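Local coordinates for glutathione peroxidase (Schistosoma mansoni, PDB 2V1M), which catalyses the reduction of hydrogen peroxide by glutathione, giving glutathione disulfide and water, at residues K88-T91 against G95-F98; K105-D110 against T127-W132. All blocks are in the same frame, centred on the assembly; numbering follows the deposited sequence.

Interaction 1: residues K88-T91 against G95-F98; sequences KFVT and GVQF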
ATOM      1  N   LYS A  88      -2.626  -8.926  14.533  1.00  3.83           N
ATOM      2  CA  LYS A  88      -2.140  -8.853  15.924  1.00  4.45           C
ATOM      3  C   LYS A  88      -0.680  -8.422  15.959  1.00  4.41           C
ATOM      4  O   LYS A  88      -0.294  -7.591  16.786  1.00  4.69           O
ATOM      5  CB  LYS A  88      -2.325 -10.216  16.620  1.00  5.61           C
ATOM      6  CG  LYS A  88      -1.887 -10.220  18.084  1.00  7.18           C
ATOM      7  CD  LYS A  88      -2.216 -11.564  18.746  1.00  9.19           C
ATOM      8  CE  LYS A  88      -1.749 -11.617  20.169  1.00 12.06           C
ATOM      9  NZ  LYS A  88      -2.680 -10.891  21.099  0.50 12.43           N
ATOM     10  N   PHE A  89       0.139  -8.983  15.078  1.00  3.84           N
ATOM     11  CA  PHE A  89       1.543  -8.673  15.076  1.00  4.89           C
ATOM     12  C   PHE A  89       1.781  -7.185  14.852  1.00  4.24           C
ATOM     13  O   PHE A  89       2.504  -6.532  15.622  1.00  4.63           O
ATOM     14  CB  PHE A  89       2.282  -9.502  14.001  1.00  5.54           C
ATOM     15  CG  PHE A  89       3.733  -9.072  13.790  1.00  5.81           C
ATOM     16  CD1 PHE A  89       4.789  -9.902  14.143  1.00  7.30           C
ATOM     17  CD2 PHE A  89       4.010  -7.807  13.291  1.00  9.25           C
ATOM     18  CE1 PHE A  89       6.115  -9.486  13.957  1.00  8.18           C
ATOM     19  CE2 PHE A  89       5.335  -7.383  13.119  1.00 10.63           C
ATOM     20  CZ  PHE A  89       6.379  -8.230  13.454  1.00  9.33           C
ATOM     21  N   VAL A  90       1.183  -6.647  13.785  1.00  4.11           N
ATOM     22  CA  VAL A  90       1.509  -5.262  13.419  1.00  4.53           C
ATOM     23  C   VAL A  90       0.854  -4.266  14.394  1.00  4.11           C
ATOM     24  O   VAL A  90       1.405  -3.187  14.665  1.00  4.54           O
ATOM     25  CB  VAL A  90       1.169  -4.932  11.955  1.00  4.83           C
ATOM     26  CG1 VAL A  90       1.877  -5.910  11.008  1.00  5.71           C
ATOM     27  CG2 VAL A  90      -0.344  -4.845  11.689  1.00  4.92           C
ATOM     28  N   THR A  91      -0.329  -4.593  14.903  1.00  4.39           N
ATOM     29  CA  THR A  91      -0.988  -3.688  15.841  0.80  4.79           C
ATOM     30  C   THR A  91      -0.250  -3.676  17.162  1.00  4.00           C
ATOM     31  O   THR A  91      -0.030  -2.585  17.722  1.00  4.65           O
ATOM     32  CB  THR A  91      -2.474  -3.987  15.984  0.80  6.24           C
ATOM     33  OG1 THR A  91      -2.689  -5.260  16.514  0.80  9.51           O
ATOM     34  CG2 THR A  91      -3.161  -3.963  14.727  0.80  8.49           C
ATOM     35  N   GLY A  95       1.642  -0.478  16.626  1.00  3.47           N
ATOM     36  CA  GLY A  95       0.479   0.386  16.833  1.00  3.98           C
ATOM     37  C   GLY A  95      -0.097   0.923  15.512  1.00  2.98           C
ATOM     38  O   GLY A  95      -0.582   2.052  15.456  1.00  3.36           O
ATOM     39  N   VAL A  96      -0.102   0.071  14.469  1.00  3.24           N
ATOM     40  CA  VAL A  96      -0.601   0.494  13.179  1.00  3.20           C
ATOM     41  C   VAL A  96      -2.038   1.036  13.289  1.00  3.21           C
ATOM     42  O   VAL A  96      -2.947   0.316  13.755  1.00  3.62           O
ATOM     43  CB  VAL A  96      -0.593  -0.684  12.193  1.00  3.33           C
ATOM     44  CG1 VAL A  96      -1.376  -0.356  10.925  1.00  4.34           C
ATOM     45  CG2 VAL A  96       0.853  -1.053  11.856  1.00  4.46           C
ATOM     46  N   GLN A  97      -2.214   2.264  12.791  1.00  2.93           N
ATOM     47  CA  GLN A  97      -3.549   2.894  12.743  1.00  2.97           C
ATOM     48  C   GLN A  97      -4.044   3.093  11.331  1.00  3.26           C
ATOM     49  O   GLN A  97      -5.207   3.482  11.149  1.00  4.87           O
ATOM     50  CB  GLN A  97      -3.536   4.225  13.483  1.00  3.04           C
ATOM     51  CG  GLN A  97      -3.336   4.074  14.966  1.00  3.36           C
ATOM     52  CD  GLN A  97      -3.216   5.427  15.601  1.00  3.19           C
ATOM     53  OE1 GLN A  97      -2.293   6.187  15.298  1.00  4.10           O
ATOM     54  NE2 GLN A  97      -4.196   5.800  16.433  1.00  4.08           N
ATOM     55  N   PHE A  98      -3.192   2.886  10.322  1.00  3.14           N
ATOM     56  CA  PHE A  98      -3.599   2.979   8.936  1.00  3.27           C
ATOM     57  C   PHE A  98      -4.322   1.676   8.512  1.00  3.32           C
ATOM     58  O   PHE A  98      -4.563   0.782   9.344  1.00  4.20           O
ATOM     59  CB  PHE A  98      -2.415   3.324   8.025  1.00  3.36           C
ATOM     60  CG  PHE A  98      -1.209   2.424   8.169  1.00  3.25           C
ATOM     61  CD1 PHE A  98      -0.177   2.735   9.073  1.00  3.50           C
ATOM     62  CD2 PHE A  98      -1.114   1.234   7.428  1.00  3.86           C
ATOM     63  CE1 PHE A  98       0.920   1.889   9.209  1.00  3.95           C
ATOM     64  CE2 PHE A  98      -0.023   0.378   7.587  1.00  4.19           C
ATOM     65  CZ  PHE A  98       0.993   0.694   8.497  1.00  3.82           C
TER
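Thr91 and Gly95 meet through their backbones where helix 83-94 runs out. Gly95 N donates to Thr91 O across 2.9 Å, but the angle at the hydrogen is just 130°, so this i+4 to i hydrogen bond is weak. The same carbonyl oxygen also takes a CA-H...O contact, with Gly95 CA 3.1 Å from Thr91 O. Gly95 is the first residue to leave helical geometry, and its positive phi (64°) breaks the helical path of the chain. In the conformer described, Thr91 OG1 hydrogen-bonds to Lys87 O one turn back, an assignment that is provisional because Thr91 has a second conformer.

The apolar part of the contact is a pair of valines. Val96 reaches back with its CG2 branch, which comes to 3.9 Å from Val90 CB and rests against the backbone as well, 3.6 Å from Val90 O. The two side chains lie aslant to one another, with methyl CG2 of Val90 meeting methyl CG2 of Val96 at 4.0 Å. The torsion of Val96 divides its work: CG1 is anti to the backbone N (chi1 168°) and sits over the centre of the Phe98 ring, 3.4 Å above its plane, a CH-pi type placement, while CG2 is left to face the helix. Tyr50 of helix 46-60 touches both valines and so continues this apolar patch.

A glycine in left-handed conformation closing a helix, followed at once by an apolar residue that packs back on Val90, one turn before the end, is the glycine-terminated, hydrophobically capped type of helix C-terminus; here it leads from helix 83-94 of the thioredoxin-like fold into edge strand 99-100.

Interaction 2: residues K105-D110 against T127-W132; sequences KVNGSD and TNNIKW. With SO4 (sulfate ion), chain B; SO4 (sulfate ion), chain C.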
ATOM      1  N   LYS A 105      -2.086 -11.500  -4.003  1.00  3.37           N
ATOM      2  CA  LYS A 105      -0.915 -11.560  -4.906  1.00  3.44           C
ATOM      3  C   LYS A 105      -0.812 -10.205  -5.623  1.00  3.68           C
ATOM      4  O   LYS A 105      -1.824  -9.534  -5.912  1.00  3.29           O
ATOM      5  CB  LYS A 105      -1.066 -12.693  -5.907  1.00  4.04           C
ATOM      6  CG  LYS A 105      -0.916 -14.050  -5.195  1.00  4.21           C
ATOM      7  CD  LYS A 105      -1.227 -15.207  -6.149  1.00  5.61           C
ATOM      8  CE  LYS A 105      -0.928 -16.517  -5.429  1.00  9.10           C
ATOM      9  NZ  LYS A 105      -0.996 -17.665  -6.357  0.50  9.26           N
ATOM     10  N   VAL A 106       0.432  -9.835  -5.909  1.00  3.29           N
ATOM     11  CA  VAL A 106       0.751  -8.595  -6.645  1.00  3.24           C
ATOM     12  C   VAL A 106       1.344  -8.845  -8.036  1.00  3.29           C
ATOM     13  O   VAL A 106       1.322  -7.937  -8.863  1.00  3.81           O
ATOM     14  CB  VAL A 106       1.656  -7.651  -5.828  1.00  3.16           C
ATOM     15  CG1 VAL A 106       1.017  -7.322  -4.479  1.00  3.87           C
ATOM     16  CG2 VAL A 106       3.063  -8.248  -5.643  1.00  3.45           C
ATOM     17  N   ASN A 107       1.849 -10.067  -8.267  1.00  3.51           N
ATOM     18  CA  ASN A 107       2.400 -10.479  -9.551  1.00  4.25           C
ATOM     19  C   ASN A 107       1.676 -11.706 -10.085  1.00  4.54           C
ATOM     20  O   ASN A 107       1.084 -12.470  -9.331  1.00  4.65           O
ATOM     21  CB  ASN A 107       3.897 -10.785  -9.461  1.00  4.81           C
ATOM     22  CG  ASN A 107       4.751  -9.562  -9.239  1.00  4.24           C
ATOM     23  OD1 ASN A 107       4.452  -8.451  -9.698  1.00  4.62           O
ATOM     24  ND2 ASN A 107       5.843  -9.760  -8.547  1.00  4.78           N
ATOM     25  N   GLY A 108       1.754 -11.868 -11.406  1.00  5.23           N
ATOM     26  CA  GLY A 108       1.145 -12.995 -12.082  1.00  6.68           C
ATOM     27  C   GLY A 108      -0.311 -12.791 -12.386  1.00  6.09           C
ATOM     28  O   GLY A 108      -0.892 -11.758 -12.083  1.00  6.06           O
ATOM     29  N   SER A 109      -0.897 -13.790 -13.052  1.00  7.12           N
ATOM     30  CA  SER A 109      -2.264 -13.615 -13.543  1.00  7.53           C
ATOM     31  C   SER A 109      -3.322 -13.649 -12.451  1.00  6.51           C
ATOM     32  O   SER A 109      -4.456 -13.237 -12.713  1.00  7.36           O
ATOM     33  CB  SER A 109      -2.608 -14.629 -14.627  1.00 10.42           C
ATOM     34  OG  SER A 109      -2.505 -15.910 -14.092  1.00 14.19           O
ATOM     35  N   ASP A 110      -2.964 -14.123 -11.247  1.00  6.12           N
ATOM     36  CA  ASP A 110      -3.868 -14.097 -10.115  1.00  5.83           C
ATOM     37  C   ASP A 110      -3.625 -12.902  -9.188  1.00  5.18           C
ATOM     38  O   ASP A 110      -4.232 -12.832  -8.119  1.00  5.61           O
ATOM     39  CB  ASP A 110      -3.798 -15.419  -9.357  1.00  6.79           C
ATOM     40  CG  ASP A 110      -4.256 -16.569 -10.212  1.00  9.36           C
ATOM     41  OD1 ASP A 110      -5.259 -16.437 -10.942  1.00 12.32           O
ATOM     42  OD2 ASP A 110      -3.624 -17.635 -10.169  1.00 13.34           O
ATOM     43  N   THR A 127      12.194  -3.740 -15.431  1.00  5.15           N
ATOM     44  CA  THR A 127      11.062  -4.616 -15.610  1.00  5.12           C
ATOM     45  C   THR A 127       9.919  -4.179 -14.691  1.00  4.60           C
ATOM     46  O   THR A 127      10.107  -3.389 -13.763  1.00  4.41           O
ATOM     47  CB  THR A 127      11.447  -6.069 -15.331  1.00  6.09           C
ATOM     48  OG1 THR A 127      12.031  -6.136 -14.022  1.00  6.82           O
ATOM     49  CG2 THR A 127      12.491  -6.579 -16.358  1.00  8.57           C
ATOM     50  N   ASN A 128       8.728  -4.700 -14.961  1.00  4.22           N
ATOM     51  CA  ASN A 128       7.527  -4.174 -14.339  1.00  3.88           C
ATOM     52  C   ASN A 128       6.969  -4.937 -13.132  1.00  3.54           C
ATOM     53  O   ASN A 128       6.170  -4.374 -12.373  1.00  3.53           O
ATOM     54  CB  ASN A 128       6.407  -3.951 -15.357  1.00  4.67           C
ATOM     55  CG  ASN A 128       5.513  -2.788 -14.955  1.00  4.00           C
ATOM     56  OD1 ASN A 128       5.985  -1.856 -14.289  1.00  4.41           O
ATOM     57  ND2 ASN A 128       4.267  -2.796 -15.363  1.00  5.32           N
ATOM     58  N   ASN A 129       7.226  -6.237 -12.986  0.50  3.65           N
ATOM     59  CA  ASN A 129       6.728  -6.943 -11.798  0.80  3.70           C
ATOM     60  C   ASN A 129       7.212  -6.232 -10.536  0.50  3.67           C
ATOM     61  O   ASN A 129       8.283  -5.650 -10.489  0.50  3.43           O
ATOM     62  CB  ASN A 129       7.270  -8.391 -11.739  0.80  4.68           C
ATOM     63  CG  ASN A 129       6.434  -9.367 -12.554  0.50  3.89           C
ATOM     64  OD1 ASN A 129       5.578  -8.959 -13.349  0.50  5.66           O
ATOM     65  ND2 ASN A 129       6.648 -10.664 -12.332  0.50  6.20           N
ATOM     66  N   ILE A 130       6.439  -6.355  -9.471  1.00  3.65           N
ATOM     67  CA  ILE A 130       6.842  -5.925  -8.126  1.00  3.44           C
ATOM     68  C   ILE A 130       8.080  -6.753  -7.749  1.00  3.75           C
ATOM     69  O   ILE A 130       8.095  -7.986  -7.926  1.00  4.48           O
ATOM     70  CB  ILE A 130       5.705  -6.129  -7.107  1.00  3.45           C
ATOM     71  CG1 ILE A 130       4.403  -5.446  -7.540  1.00  3.42           C
ATOM     72  CG2 ILE A 130       6.148  -5.716  -5.707  1.00  3.63           C
ATOM     73  CD1 ILE A 130       4.546  -3.950  -7.825  1.00  4.37           C
ATOM     74  N   LYS A 131       9.104  -6.082  -7.233  1.00  3.91           N
ATOM     75  CA  LYS A 131      10.375  -6.761  -7.053  0.50  3.93           C
ATOM     76  C   LYS A 131      10.584  -7.414  -5.702  1.00  3.57           C
ATOM     77  O   LYS A 131      11.318  -8.405  -5.610  1.00  4.03           O
ATOM     78  CB  LYS A 131      11.516  -5.814  -7.321  0.50  3.86           C
ATOM     79  CG  LYS A 131      11.638  -5.458  -8.780  0.50  3.00           C
ATOM     80  CD  LYS A 131      12.651  -4.325  -8.954  0.50  2.78           C
ATOM     81  CE  LYS A 131      12.950  -4.002 -10.406  0.50  2.38           C
ATOM     82  NZ  LYS A 131      11.738  -3.667 -11.183  0.50  2.80           N
ATOM     83  N   TRP A 132       9.954  -6.897  -4.654  1.00  2.92           N
ATOM     84  CA  TRP A 132      10.059  -7.507  -3.329  1.00  2.99           C
ATOM     85  C   TRP A 132       8.952  -6.909  -2.454  1.00  2.74           C
ATOM     86  O   TRP A 132       8.148  -6.078  -2.912  1.00  3.06           O
ATOM     87  CB  TRP A 132      11.480  -7.318  -2.708  1.00  3.03           C
ATOM     88  CG  TRP A 132      11.809  -8.372  -1.698  1.00  3.04           C
ATOM     89  CD1 TRP A 132      11.990  -8.203  -0.350  1.00  3.38           C
ATOM     90  CD2 TRP A 132      11.947  -9.781  -1.942  1.00  3.30           C
ATOM     91  NE1 TRP A 132      12.237  -9.423   0.253  1.00  3.48           N
ATOM     92  CE2 TRP A 132      12.205 -10.406  -0.698  1.00  3.34           C
ATOM     93  CE3 TRP A 132      11.902 -10.592  -3.105  1.00  3.54           C
ATOM     94  CZ2 TRP A 132      12.426 -11.793  -0.579  1.00  3.98           C
ATOM     95  CZ3 TRP A 132      12.130 -11.975  -2.980  1.00  4.02           C
ATOM     96  CH2 TRP A 132      12.384 -12.550  -1.716  1.00  3.90           C
TER
HETATM   97  S   SO4 B1171      10.594  -0.968  -8.826  0.80  3.70           S
HETATM   98  O1  SO4 B1171      10.085  -1.963  -9.829  0.80  7.51           O
HETATM   99  O2  SO4 B1171      11.870  -0.443  -9.359  0.80  9.29           O
HETATM  100  O3  SO4 B1171       9.580   0.102  -8.727  0.80  3.22           O
HETATM  101  O4  SO4 B1171      10.858  -1.629  -7.550  0.80  3.39           O
HETATM  102  S   SO4 C1172       8.397  -5.324 -18.810  0.50  4.73           S
HETATM  103  O1  SO4 C1172       9.199  -6.177 -19.696  0.50  8.17           O
HETATM  104  O2  SO4 C1172       9.127  -4.059 -18.646  0.50  6.16           O
HETATM  105  O3  SO4 C1172       7.112  -5.094 -19.477  0.50  8.36           O
HETATM  106  O4  SO4 C1172       8.196  -5.947 -17.499  0.50  6.20           O
HETATM  107  O   HOH W   1       3.044 -10.059 -13.100  1.00 10.06           O
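Asn107 and Ile130 form a two-point, side-chain-to-backbone hydrogen-bonded bridge between two loops that flank helix 113-121, one following strand 99-100 and the other leading to strand 136-139. The carboxamide of Asn107 grips both polar backbone atoms of one residue. Ile130 N donates to Asn107 OD1 at 2.9 Å, arriving in the carbonyl plane on a lone pair. In return, Asn107 ND2 gives a straighter bond (161° at the hydrogen) to Ile130 O, again 2.9 Å long; the acceptor lies close to the amide plane. With chi1 at -70°, CG of Asn107 stands beside its own backbone N, and from there the amide spans the gap between the loops. The paired bonds fix the rotation of the amide and settle which end is oxygen and which is nitrogen.

Next to this pair of bonds, Val106 points its CG2 methyl at Ile130, 3.6 Å from Ile130 CG1, and the two side chains cross at about a right angle. Both are buried and touch Asn38 of strand 33-39. Asn129, an exposed residue, stacks its amide on that of Asn107, planes 17° apart and CG to CG 3.7 Å. A water links Gly108 N to Asn129 OD1, at 2.8 Å from each; as Asn129 has two conformers, the stack and this bridge are provisional.

Gln74 OE1 accepts from the backbone N of both Val106 and Asn107. Asn107 OD1 is also bonded by Lys119 NZ of helix 113-121, so two donors converge on one oxygen. The ammonium group would probably polarise the Asn107 amide, making ND2 a somewhat better donor to Ile130 O.

From the N terminus, the chain passes strand 65-71 before reaching interaction 1, a local closure with three helical residues between its segments, at the exit of helix 83-94. Strand 99-100 then joins the sheet parallel to 65-71, completing a beta-alpha-beta crossover. Interaction 2 opens a few residues after that strand and closes a longer loop, whose 16 intervening residues include helix 113-121, before strand 136-139 enters the sheet. The two contacts are in series, neither nested nor crossing. Their centres lie 25 Å apart on opposite sides of the chain's centre, and with nearest atoms about 14 Å apart they do not touch; residues 99-104, with strand 99-100, join them along the chain.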